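Local coordinates for protein fumarase E (Shigella flexneri 2a str. 2457T, PDB 3C8G) that probably catalyses the hydration of fumarate to malate as a homodimeric member of the MtlR/FumE family, at residues B[86-89]-B[90-94]; B[97-100]-B[101-105]; B[47-50]-B[51-54]. All coordinates share one frame; numbering follows the deposited sequence.

In the fold
Contacts 1 and 2 follow one another along helix 85-103, contact 1 near its start and contact 2 at its C-terminal end, with centres about 16 Å apart. The centre of contact 1 lies about 7 Å from the centre of the chain, where side chains of helices 29-40, 70-79 and 158-166 pack against it; that of contact 2 lies about 14 Å out and the contact is in part exposed. Contact 3 joins the loop before helix 50-55 to the start of that helix, on the surface, its centre about 31 Å from the chain centre. Its centre is about 31 Å from that of contact 1, with nearest atoms about 19 Å apart, and about 38 Å from that of contact 2. Contacts 1 and 3 each touch the partner subunit.

Contact 1 of 3, residues B[86-89]-B[90-94]; sequences WLYA and DITHF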
ATOM      1  N   TRP B  86       1.747   9.136  18.794  1.00 65.01           N
ATOM      2  CA  TRP B  86       2.728  10.203  18.937  1.00 64.26           C
ATOM      3  C   TRP B  86       3.763  10.206  17.806  1.00 63.37           C
ATOM      4  O   TRP B  86       4.038  11.258  17.236  1.00 61.99           O
ATOM      5  CB  TRP B  86       3.382  10.220  20.336  1.00 64.61           C
ATOM      6  CG  TRP B  86       4.330   9.068  20.687  1.00 65.66           C
ATOM      7  CD1 TRP B  86       4.016   7.938  21.415  1.00 66.90           C
ATOM      8  CD2 TRP B  86       5.750   8.973  20.397  1.00 66.29           C
ATOM      9  NE1 TRP B  86       5.142   7.145  21.568  1.00 67.89           N
ATOM     10  CE2 TRP B  86       6.211   7.749  20.953  1.00 66.43           C
ATOM     11  CE3 TRP B  86       6.669   9.798  19.710  1.00 66.98           C
ATOM     12  CZ2 TRP B  86       7.546   7.329  20.849  1.00 65.87           C
ATOM     13  CZ3 TRP B  86       8.008   9.370  19.594  1.00 66.60           C
ATOM     14  CH2 TRP B  86       8.429   8.148  20.173  1.00 66.24           C
ATOM     15  N   LEU B  87       4.281   9.018  17.469  1.00 62.66           N
ATOM     16  CA  LEU B  87       5.335   8.851  16.461  1.00 61.66           C
ATOM     17  C   LEU B  87       4.792   9.060  15.062  1.00 60.92           C
ATOM     18  O   LEU B  87       5.450   9.646  14.212  1.00 60.25           O
ATOM     19  CB  LEU B  87       5.956   7.461  16.578  1.00 61.77           C
ATOM     20  CG  LEU B  87       7.182   7.207  15.706  1.00 62.58           C
ATOM     21  CD1 LEU B  87       8.291   8.172  16.084  1.00 64.59           C
ATOM     22  CD2 LEU B  87       7.642   5.781  15.904  1.00 63.51           C
ATOM     23  N   TYR B  88       3.581   8.573  14.831  1.00 60.16           N
ATOM     24  CA  TYR B  88       2.924   8.816  13.566  1.00 59.82           C
ATOM     25  C   TYR B  88       2.647  10.316  13.367  1.00 59.43           C
ATOM     26  O   TYR B  88       2.859  10.855  12.264  1.00 59.44           O
ATOM     27  CB  TYR B  88       1.648   7.999  13.453  1.00 60.09           C
ATOM     28  CG  TYR B  88       0.854   8.339  12.245  1.00 60.57           C
ATOM     29  CD1 TYR B  88      -0.178   9.256  12.313  1.00 61.89           C
ATOM     30  CD2 TYR B  88       1.148   7.760  11.021  1.00 60.91           C
ATOM     31  CE1 TYR B  88      -0.904   9.585  11.183  1.00 62.72           C
ATOM     32  CE2 TYR B  88       0.437   8.066   9.901  1.00 61.25           C
ATOM     33  CZ  TYR B  88      -0.596   8.984   9.983  1.00 62.40           C
ATOM     34  OH  TYR B  88      -1.328   9.293   8.847  1.00 62.80           O
ATOM     35  N   ALA B  89       2.173  10.984  14.420  1.00 58.49           N
ATOM     36  CA  ALA B  89       2.037  12.449  14.405  1.00 58.12           C
ATOM     37  C   ALA B  89       3.377  13.115  14.046  1.00 58.30           C
ATOM     38  O   ALA B  89       3.460  13.946  13.137  1.00 58.23           O
ATOM     39  CB  ALA B  89       1.519  12.957  15.747  1.00 57.03           C
ATOM     40  N   ASP B  90       4.433  12.711  14.728  1.00 58.64           N
ATOM     41  CA  ASP B  90       5.697  13.387  14.553  1.00 60.20           C
ATOM     42  C   ASP B  90       6.175  13.276  13.106  1.00 60.49           C
ATOM     43  O   ASP B  90       6.488  14.294  12.464  1.00 60.74           O
ATOM     44  CB  ASP B  90       6.760  12.861  15.529  1.00 60.25           C
ATOM     45  CG  ASP B  90       6.603  13.411  16.949  1.00 62.02           C
ATOM     46  OD1 ASP B  90       5.543  14.048  17.260  1.00 59.84           O
ATOM     47  OD2 ASP B  90       7.557  13.181  17.757  1.00 64.24           O
ATOM     48  N   ILE B  91       6.214  12.045  12.592  1.00 61.02           N
ATOM     49  CA  ILE B  91       6.824  11.809  11.287  1.00 61.31           C
ATOM     50  C   ILE B  91       5.954  12.426  10.219  1.00 61.92           C
ATOM     51  O   ILE B  91       6.445  13.037   9.289  1.00 61.76           O
ATOM     52  CB  ILE B  91       7.030  10.334  10.996  1.00 60.94           C
ATOM     53  CG1 ILE B  91       7.873   9.703  12.101  1.00 58.35           C
ATOM     54  CG2 ILE B  91       7.710  10.196   9.661  1.00 60.35           C
ATOM     55  CD1 ILE B  91       8.180   8.234  11.899  1.00 56.26           C
ATOM     56  N   THR B  92       4.648  12.293  10.382  1.00 62.94           N
ATOM     57  CA  THR B  92       3.707  13.030   9.549  1.00 63.77           C
ATOM     58  C   THR B  92       4.044  14.526   9.560  1.00 63.55           C
ATOM     59  O   THR B  92       4.180  15.133   8.506  1.00 63.74           O
ATOM     60  CB  THR B  92       2.267  12.751   9.999  1.00 63.86           C
ATOM     61  OG1 THR B  92       2.013  11.368   9.773  1.00 66.16           O
ATOM     62  CG2 THR B  92       1.254  13.550   9.185  1.00 64.39           C
ATOM     63  N   HIS B  93       4.240  15.107  10.739  1.00 63.57           N
ATOM     64  CA  HIS B  93       4.580  16.524  10.787  1.00 63.51           C
ATOM     65  C   HIS B  93       5.855  16.837  10.026  1.00 62.80           C
ATOM     66  O   HIS B  93       5.898  17.813   9.292  1.00 62.20           O
ATOM     67  CB  HIS B  93       4.620  17.065  12.214  1.00 63.83           C
ATOM     68  CG  HIS B  93       3.262  17.211  12.840  1.00 66.77           C
ATOM     69  ND1 HIS B  93       2.148  17.609  12.127  1.00 69.25           N
ATOM     70  CD2 HIS B  93       2.839  17.017  14.114  1.00 67.45           C
ATOM     71  CE1 HIS B  93       1.102  17.655  12.932  1.00 69.03           C
ATOM     72  NE2 HIS B  93       1.500  17.318  14.145  1.00 68.76           N
ATOM     73  N   PHE B  94       6.885  16.014  10.172  1.00 62.56           N
ATOM     74  CA  PHE B  94       8.125  16.250   9.404  1.00 62.73           C
ATOM     75  C   PHE B  94       7.841  16.166   7.917  1.00 62.96           C
ATOM     76  O   PHE B  94       8.497  16.831   7.131  1.00 62.84           O
ATOM     77  CB  PHE B  94       9.239  15.247   9.751  1.00 62.30           C
ATOM     78  CG  PHE B  94      10.186  15.725  10.818  1.00 62.21           C
ATOM     79  CD1 PHE B  94       9.845  15.628  12.176  1.00 61.90           C
ATOM     80  CD2 PHE B  94      11.420  16.238  10.479  1.00 61.56           C
ATOM     81  CE1 PHE B  94      10.677  16.052  13.149  1.00 59.60           C
ATOM     82  CE2 PHE B  94      12.302  16.656  11.473  1.00 61.90           C
ATOM     83  CZ  PHE B  94      11.927  16.562  12.807  1.00 61.98           C
TER
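Backbone N-H groups of Asp90, Ile91, Thr92 and His93 bond in turn to the carbonyls of Trp86, Leu87, Tyr88 and Ala89, the unbroken i to i+4 ladder of an alpha-helix. Tyr88 O is gripped twice. Thr92 N reaches it at 3.0 Å from one face of the carbonyl plane, and Thr92 OG1 bonds to Tyr88 O at 2.7 Å from the other. The threonine hydroxyl lies beside its own backbone N (chi1 -64°), which turns it back along the helix and sets OG1 3.5 Å above the centre of the Tyr88 ring. Leu87 and Ile91 run side by side, with Leu87 CG 4.1 Å from Ile91 CD1, and both pack on Thr166 of helix 158-166. Asp90 OD2 meets the edge of the indole, 4.0 Å from Trp86 CE3, with carboxylate and ring planes 75° apart. The two carboxylate oxygens of Asp90 accept from Asn123 N and Ser124 N, at the start of helix 123-126. Tyr88 stacks on Tyr78 and also packs against an aromatic side chain of the neighbouring subunit. A threonine hydroxyl returned to the carbonyl four residues earlier is typical of alpha-helices; here this part of the helix lies near the middle of a fold without strands.

Contact 2 of 3, residues B[97-100]-B[101-105]; sequences YWHY and LNEQD
Four aromatic residues in a row, Tyr97 to Tyr100, each meet the side chain four positions on: three offer a ring face to a carbon, and His99 uses a ring nitrogen. The setting is the last turns of an alpha-helix and its C-terminal exit, where Gln104 is the first residue to leave helical backbone angles. Leu101 CD1 stands almost straight above the Tyr97 ring, 4.3 Å from its centroid, a CH-pi contact. Asn102 CB makes a closer one over the six-membered ring of Trp98, 3.7 Å from the centroid. There the amide plane is tilted 23° from that of the indole, and Asn102 OD1 comes to 3.3 Å from Trp98 CZ2. Both rings also meet other aromatics of the fold: Tyr97 with Phe118, and Trp98 with Phe23 and His30.

His99 ND1 donates to Glu103 OE2 at 2.7 Å, the carboxylate oxygen lying in the ring plane and being met on its syn side, 32° out of the carboxylate plane. With CG beside the backbone N (chi1 -84°), the imidazole runs alongside the extended Glu103 chain, which brings ND1 up to the carboxylate. Its far nitrogen, NE2, bonds to Asp71 OD2, so a carboxylate at each ring nitrogen fixes the rotation of the ring.

At the helix end Gln104 CB sits over one face of the Tyr100 ring, while the glutamine amide stands almost perpendicular to that ring. Asp105 CB approaches Tyr100 CE1 to 3.9 Å, and Asp105 OD2 accepts from Thr107 N. Tyr100 O closes the helix by taking two backbone donors, Gln104 N at 3.0 Å and Asp105 N at 3.2 Å.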
ATOM      1  N   TYR B  97       5.721  19.362   6.711  1.00 62.22           N
ATOM      2  CA  TYR B  97       6.627  20.518   6.647  1.00 61.77           C
ATOM      3  C   TYR B  97       7.666  20.479   5.498  1.00 61.45           C
ATOM      4  O   TYR B  97       7.953  21.517   4.887  1.00 61.37           O
ATOM      5  CB  TYR B  97       7.296  20.757   8.010  1.00 61.59           C
ATOM      6  CG  TYR B  97       7.874  22.150   8.194  1.00 61.29           C
ATOM      7  CD1 TYR B  97       8.927  22.373   9.086  1.00 62.29           C
ATOM      8  CD2 TYR B  97       7.387  23.236   7.467  1.00 60.19           C
ATOM      9  CE1 TYR B  97       9.477  23.642   9.249  1.00 62.44           C
ATOM     10  CE2 TYR B  97       7.910  24.507   7.634  1.00 61.51           C
ATOM     11  CZ  TYR B  97       8.962  24.715   8.527  1.00 62.02           C
ATOM     12  OH  TYR B  97       9.492  25.988   8.700  1.00 59.65           O
ATOM     13  N   TRP B  98       8.227  19.308   5.196  1.00 61.22           N
ATOM     14  CA  TRP B  98       9.127  19.195   4.035  1.00 60.91           C
ATOM     15  C   TRP B  98       8.351  19.535   2.762  1.00 61.04           C
ATOM     16  O   TRP B  98       8.845  20.273   1.898  1.00 61.09           O
ATOM     17  CB  TRP B  98       9.816  17.820   3.935  1.00 60.43           C
ATOM     18  CG  TRP B  98      10.356  17.545   2.541  1.00 60.77           C
ATOM     19  CD1 TRP B  98       9.940  16.566   1.686  1.00 60.22           C
ATOM     20  CD2 TRP B  98      11.374  18.291   1.833  1.00 59.84           C
ATOM     21  NE1 TRP B  98      10.625  16.649   0.491  1.00 61.04           N
ATOM     22  CE2 TRP B  98      11.512  17.694   0.549  1.00 60.39           C
ATOM     23  CE3 TRP B  98      12.187  19.389   2.160  1.00 58.65           C
ATOM     24  CZ2 TRP B  98      12.431  18.154  -0.407  1.00 59.36           C
ATOM     25  CZ3 TRP B  98      13.108  19.862   1.199  1.00 60.20           C
ATOM     26  CH2 TRP B  98      13.216  19.242  -0.069  1.00 61.04           C
ATOM     27  N   HIS B  99       7.125  19.021   2.672  1.00 60.87           N
ATOM     28  CA  HIS B  99       6.247  19.283   1.529  1.00 60.96           C
ATOM     29  C   HIS B  99       5.990  20.771   1.371  1.00 60.59           C
ATOM     30  O   HIS B  99       6.110  21.309   0.271  1.00 60.44           O
ATOM     31  CB  HIS B  99       4.903  18.621   1.742  1.00 61.33           C
ATOM     32  CG  HIS B  99       4.853  17.183   1.352  1.00 64.16           C
ATOM     33  ND1 HIS B  99       5.043  16.758   0.052  1.00 66.22           N
ATOM     34  CD2 HIS B  99       4.573  16.077   2.079  1.00 65.04           C
ATOM     35  CE1 HIS B  99       4.895  15.446   0.001  1.00 66.42           C
ATOM     36  NE2 HIS B  99       4.618  15.009   1.219  1.00 67.43           N
ATOM     37  N   TYR B 100       5.595  21.423   2.463  1.00 59.73           N
ATOM     38  CA  TYR B 100       5.471  22.861   2.468  1.00 59.44           C
ATOM     39  C   TYR B 100       6.774  23.556   2.015  1.00 59.42           C
ATOM     40  O   TYR B 100       6.730  24.478   1.210  1.00 60.09           O
ATOM     41  CB  TYR B 100       5.072  23.353   3.857  1.00 59.96           C
ATOM     42  CG  TYR B 100       4.876  24.840   3.887  1.00 59.84           C
ATOM     43  CD1 TYR B 100       5.960  25.711   4.090  1.00 59.85           C
ATOM     44  CD2 TYR B 100       3.615  25.387   3.682  1.00 58.85           C
ATOM     45  CE1 TYR B 100       5.782  27.092   4.087  1.00 59.79           C
ATOM     46  CE2 TYR B 100       3.420  26.763   3.674  1.00 59.73           C
ATOM     47  CZ  TYR B 100       4.507  27.604   3.871  1.00 60.98           C
ATOM     48  OH  TYR B 100       4.294  28.963   3.868  1.00 63.52           O
ATOM     49  N   LEU B 101       7.933  23.137   2.519  1.00 58.60           N
ATOM     50  CA  LEU B 101       9.191  23.803   2.134  1.00 58.34           C
ATOM     51  C   LEU B 101       9.512  23.572   0.657  1.00 58.86           C
ATOM     52  O   LEU B 101       9.936  24.473  -0.069  1.00 58.21           O
ATOM     53  CB  LEU B 101      10.373  23.330   3.006  1.00 57.62           C
ATOM     54  CG  LEU B 101      10.361  23.693   4.498  1.00 56.09           C
ATOM     55  CD1 LEU B 101      11.319  22.822   5.256  1.00 50.75           C
ATOM     56  CD2 LEU B 101      10.626  25.183   4.753  1.00 54.77           C
ATOM     57  N   ASN B 102       9.291  22.343   0.218  1.00 60.19           N
ATOM     58  CA  ASN B 102       9.599  21.955  -1.156  1.00 61.23           C
ATOM     59  C   ASN B 102       8.572  22.358  -2.222  1.00 61.65           C
ATOM     60  O   ASN B 102       8.888  22.357  -3.411  1.00 61.51           O
ATOM     61  CB  ASN B 102       9.807  20.450  -1.226  1.00 61.48           C
ATOM     62  CG  ASN B 102      10.486  20.040  -2.480  1.00 61.28           C
ATOM     63  OD1 ASN B 102      10.373  18.909  -2.919  1.00 64.81           O
ATOM     64  ND2 ASN B 102      11.182  20.966  -3.085  1.00 62.05           N
ATOM     65  N   GLU B 103       7.352  22.681  -1.811  1.00 62.19           N
ATOM     66  CA  GLU B 103       6.310  22.979  -2.783  1.00 63.35           C
ATOM     67  C   GLU B 103       5.774  24.381  -2.701  1.00 63.39           C
ATOM     68  O   GLU B 103       5.104  24.810  -3.617  1.00 64.43           O
ATOM     69  CB  GLU B 103       5.145  21.975  -2.699  1.00 63.60           C
ATOM     70  CG  GLU B 103       5.525  20.532  -3.041  1.00 65.13           C
ATOM     71  CD  GLU B 103       4.656  19.497  -2.338  1.00 69.15           C
ATOM     72  OE1 GLU B 103       3.499  19.806  -1.939  1.00 71.43           O
ATOM     73  OE2 GLU B 103       5.143  18.358  -2.173  1.00 70.73           O
ATOM     74  N   GLN B 104       6.069  25.103  -1.632  1.00 63.83           N
ATOM     75  CA  GLN B 104       5.396  26.377  -1.378  1.00 64.29           C
ATOM     76  C   GLN B 104       6.333  27.534  -1.031  1.00 64.09           C
ATOM     77  O   GLN B 104       6.156  28.649  -1.517  1.00 63.58           O
ATOM     78  CB  GLN B 104       4.395  26.193  -0.240  1.00 64.89           C
ATOM     79  CG  GLN B 104       2.996  26.708  -0.511  1.00 68.39           C
ATOM     80  CD  GLN B 104       2.120  25.620  -1.086  1.00 72.16           C
ATOM     81  OE1 GLN B 104       1.405  24.956  -0.352  1.00 77.93           O
ATOM     82  NE2 GLN B 104       2.188  25.416  -2.387  1.00 71.30           N
ATOM     83  N   ASP B 105       7.328  27.264  -0.183  1.00 64.06           N
ATOM     84  CA  ASP B 105       8.230  28.306   0.288  1.00 64.03           C
ATOM     85  C   ASP B 105       9.442  27.684   0.963  1.00 63.72           C
ATOM     86  O   ASP B 105       9.317  27.080   2.022  1.00 63.93           O
ATOM     87  CB  ASP B 105       7.461  29.239   1.239  1.00 64.06           C
ATOM     88  CG  ASP B 105       8.288  30.415   1.767  1.00 63.50           C
ATOM     89  OD1 ASP B 105       7.714  31.120   2.632  1.00 64.94           O
ATOM     90  OD2 ASP B 105       9.451  30.650   1.356  1.00 61.46           O
TER

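Contact 3 of 3, residues B[47-50]-B[51-54]; sequences DNDE and EIVE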
ATOM      1  N   ASP B  47       8.517 -13.432   6.741  1.00 61.53           N
ATOM      2  CA  ASP B  47       9.960 -13.654   6.453  1.00 62.05           C
ATOM      3  C   ASP B  47      10.204 -15.016   5.817  1.00 61.74           C
ATOM      4  O   ASP B  47      11.070 -15.159   4.962  1.00 61.75           O
ATOM      5  CB  ASP B  47      10.823 -13.631   7.734  1.00 62.41           C
ATOM      6  CG  ASP B  47      10.232 -12.783   8.844  1.00 63.97           C
ATOM      7  OD1 ASP B  47       9.915 -11.597   8.586  1.00 66.51           O
ATOM      8  OD2 ASP B  47      10.102 -13.301   9.982  1.00 65.07           O
ATOM      9  N   ASN B  48       9.429 -16.003   6.260  1.00 61.39           N
ATOM     10  CA  ASN B  48       9.713 -17.425   6.074  1.00 61.24           C
ATOM     11  C   ASN B  48       9.348 -18.082   4.723  1.00 60.96           C
ATOM     12  O   ASN B  48       9.574 -19.290   4.548  1.00 61.06           O
ATOM     13  CB  ASN B  48       9.012 -18.191   7.203  1.00 61.43           C
ATOM     14  CG  ASN B  48       7.501 -17.955   7.212  1.00 61.94           C
ATOM     15  OD1 ASN B  48       6.746 -18.659   6.537  1.00 61.96           O
ATOM     16  ND2 ASN B  48       7.059 -16.950   7.965  1.00 61.99           N
ATOM     17  N   ASP B  49       8.785 -17.325   3.780  1.00 60.47           N
ATOM     18  CA  ASP B  49       8.205 -17.939   2.576  1.00 59.93           C
ATOM     19  C   ASP B  49       8.848 -17.502   1.254  1.00 59.55           C
ATOM     20  O   ASP B  49       8.612 -16.389   0.785  1.00 59.47           O
ATOM     21  CB  ASP B  49       6.692 -17.698   2.548  1.00 59.98           C
ATOM     22  CG  ASP B  49       5.954 -18.641   1.602  1.00 60.73           C
ATOM     23  OD1 ASP B  49       6.238 -18.653   0.384  1.00 60.32           O
ATOM     24  OD2 ASP B  49       5.056 -19.363   2.080  1.00 61.82           O
ATOM     25  N   GLU B  50       9.643 -18.393   0.657  1.00 59.24           N
ATOM     26  CA  GLU B  50      10.212 -18.206  -0.688  1.00 59.25           C
ATOM     27  C   GLU B  50       9.271 -17.416  -1.620  1.00 58.98           C
ATOM     28  O   GLU B  50       9.607 -16.305  -2.048  1.00 58.77           O
ATOM     29  CB  GLU B  50      10.567 -19.573  -1.298  1.00 59.54           C
ATOM     30  CG  GLU B  50      10.883 -19.606  -2.812  1.00 60.67           C
ATOM     31  CD  GLU B  50      12.344 -19.926  -3.117  1.00 61.94           C
ATOM     32  OE1 GLU B  50      12.616 -20.988  -3.725  1.00 60.77           O
ATOM     33  OE2 GLU B  50      13.218 -19.112  -2.738  1.00 63.23           O
ATOM     34  N   GLU B  51       8.091 -17.983  -1.893  1.00 58.57           N
ATOM     35  CA  GLU B  51       7.108 -17.397  -2.820  1.00 58.25           C
ATOM     36  C   GLU B  51       6.574 -16.025  -2.361  1.00 57.91           C
ATOM     37  O   GLU B  51       6.619 -15.069  -3.126  1.00 58.16           O
ATOM     38  CB  GLU B  51       5.959 -18.379  -3.140  1.00 57.91           C
ATOM     39  CG  GLU B  51       6.409 -19.673  -3.827  1.00 58.36           C
ATOM     40  CD  GLU B  51       5.247 -20.586  -4.303  1.00 58.58           C
ATOM     41  OE1 GLU B  51       4.443 -20.165  -5.169  1.00 58.91           O
ATOM     42  OE2 GLU B  51       5.155 -21.743  -3.831  1.00 56.60           O
ATOM     43  N   ILE B  52       6.099 -15.913  -1.124  1.00 57.42           N
ATOM     44  CA  ILE B  52       5.535 -14.641  -0.656  1.00 57.22           C
ATOM     45  C   ILE B  52       6.549 -13.500  -0.699  1.00 57.06           C
ATOM     46  O   ILE B  52       6.196 -12.358  -0.957  1.00 57.00           O
ATOM     47  CB  ILE B  52       4.952 -14.729   0.776  1.00 57.18           C
ATOM     48  CG1 ILE B  52       3.834 -15.767   0.845  1.00 57.13           C
ATOM     49  CG2 ILE B  52       4.408 -13.371   1.212  1.00 56.77           C
ATOM     50  CD1 ILE B  52       3.187 -15.891   2.217  1.00 57.34           C
ATOM     51  N   VAL B  53       7.809 -13.811  -0.421  1.00 57.08           N
ATOM     52  CA  VAL B  53       8.844 -12.787  -0.375  1.00 56.56           C
ATOM     53  C   VAL B  53       9.220 -12.394  -1.794  1.00 56.74           C
ATOM     54  O   VAL B  53       9.383 -11.213  -2.093  1.00 56.59           O
ATOM     55  CB  VAL B  53      10.092 -13.275   0.397  1.00 56.44           C
ATOM     56  CG1 VAL B  53      11.280 -12.359   0.148  1.00 56.02           C
ATOM     57  CG2 VAL B  53       9.788 -13.375   1.884  1.00 55.15           C
ATOM     58  N   GLU B  54       9.331 -13.399  -2.659  1.00 56.82           N
ATOM     59  CA  GLU B  54       9.791 -13.215  -4.025  1.00 57.14           C
ATOM     60  C   GLU B  54       8.746 -12.527  -4.917  1.00 56.95           C
ATOM     61  O   GLU B  54       9.109 -11.725  -5.781  1.00 56.80           O
ATOM     62  CB  GLU B  54      10.209 -14.570  -4.614  1.00 57.63           C
ATOM     63  CG  GLU B  54      11.004 -14.522  -5.934  1.00 59.71           C
ATOM     64  CD  GLU B  54      12.498 -14.168  -5.775  1.00 61.97           C
ATOM     65  OE1 GLU B  54      12.886 -13.434  -4.828  1.00 61.46           O
ATOM     66  OE2 GLU B  54      13.285 -14.627  -6.635  1.00 62.92           O
TER
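Asp49 O accepts from Val53 N at 3.0 Å, and this bond closes the first turn of helix 50-55. The same residue caps the turn with its side chain: Asp49 OD1 receives Ile52 N at 3.1 Å, a nearly straight bond of 166° at the hydrogen that arrives from above the carboxylate plane. Asp49 is thus the N-cap, serving the helix with its carbonyl and its carboxylate together. Its CG stands anti to the backbone N (chi1 -162°), which swings the carboxylate forward over the start of the turn. There Ile52 crosses it at about a right angle, and Ile52 CG1 packs 3.7 Å from Asp49 CG.

Val53 turns back toward the incoming loop, its CG2 3.4 Å from Asp49 O and 3.8 Å from Asp47 O, so one methyl touches the carbonyl oxygens of both neighbours of Asn48. The next rung is Glu54 N to Glu50 O, at 3.0 Å. Glu50, Glu51 and Glu54 make this end of the helix rich in carboxylates. Glu50 OE2 and Glu54 OE2 stay 5.9 Å apart, and Glu54 OE1 is hydrogen-bonded to NZ of the dimethylated lysine at position 58. The partner subunit also packs here, an aromatic side chain of it on Ile52 and a modified side chain of it on Glu51.

Aspartate at the cap and glutamates in the first turn place negative charge at the positive end of the helix dipole, which would be expected to steady this short helix and to offset part of the repulsion among the carboxylates.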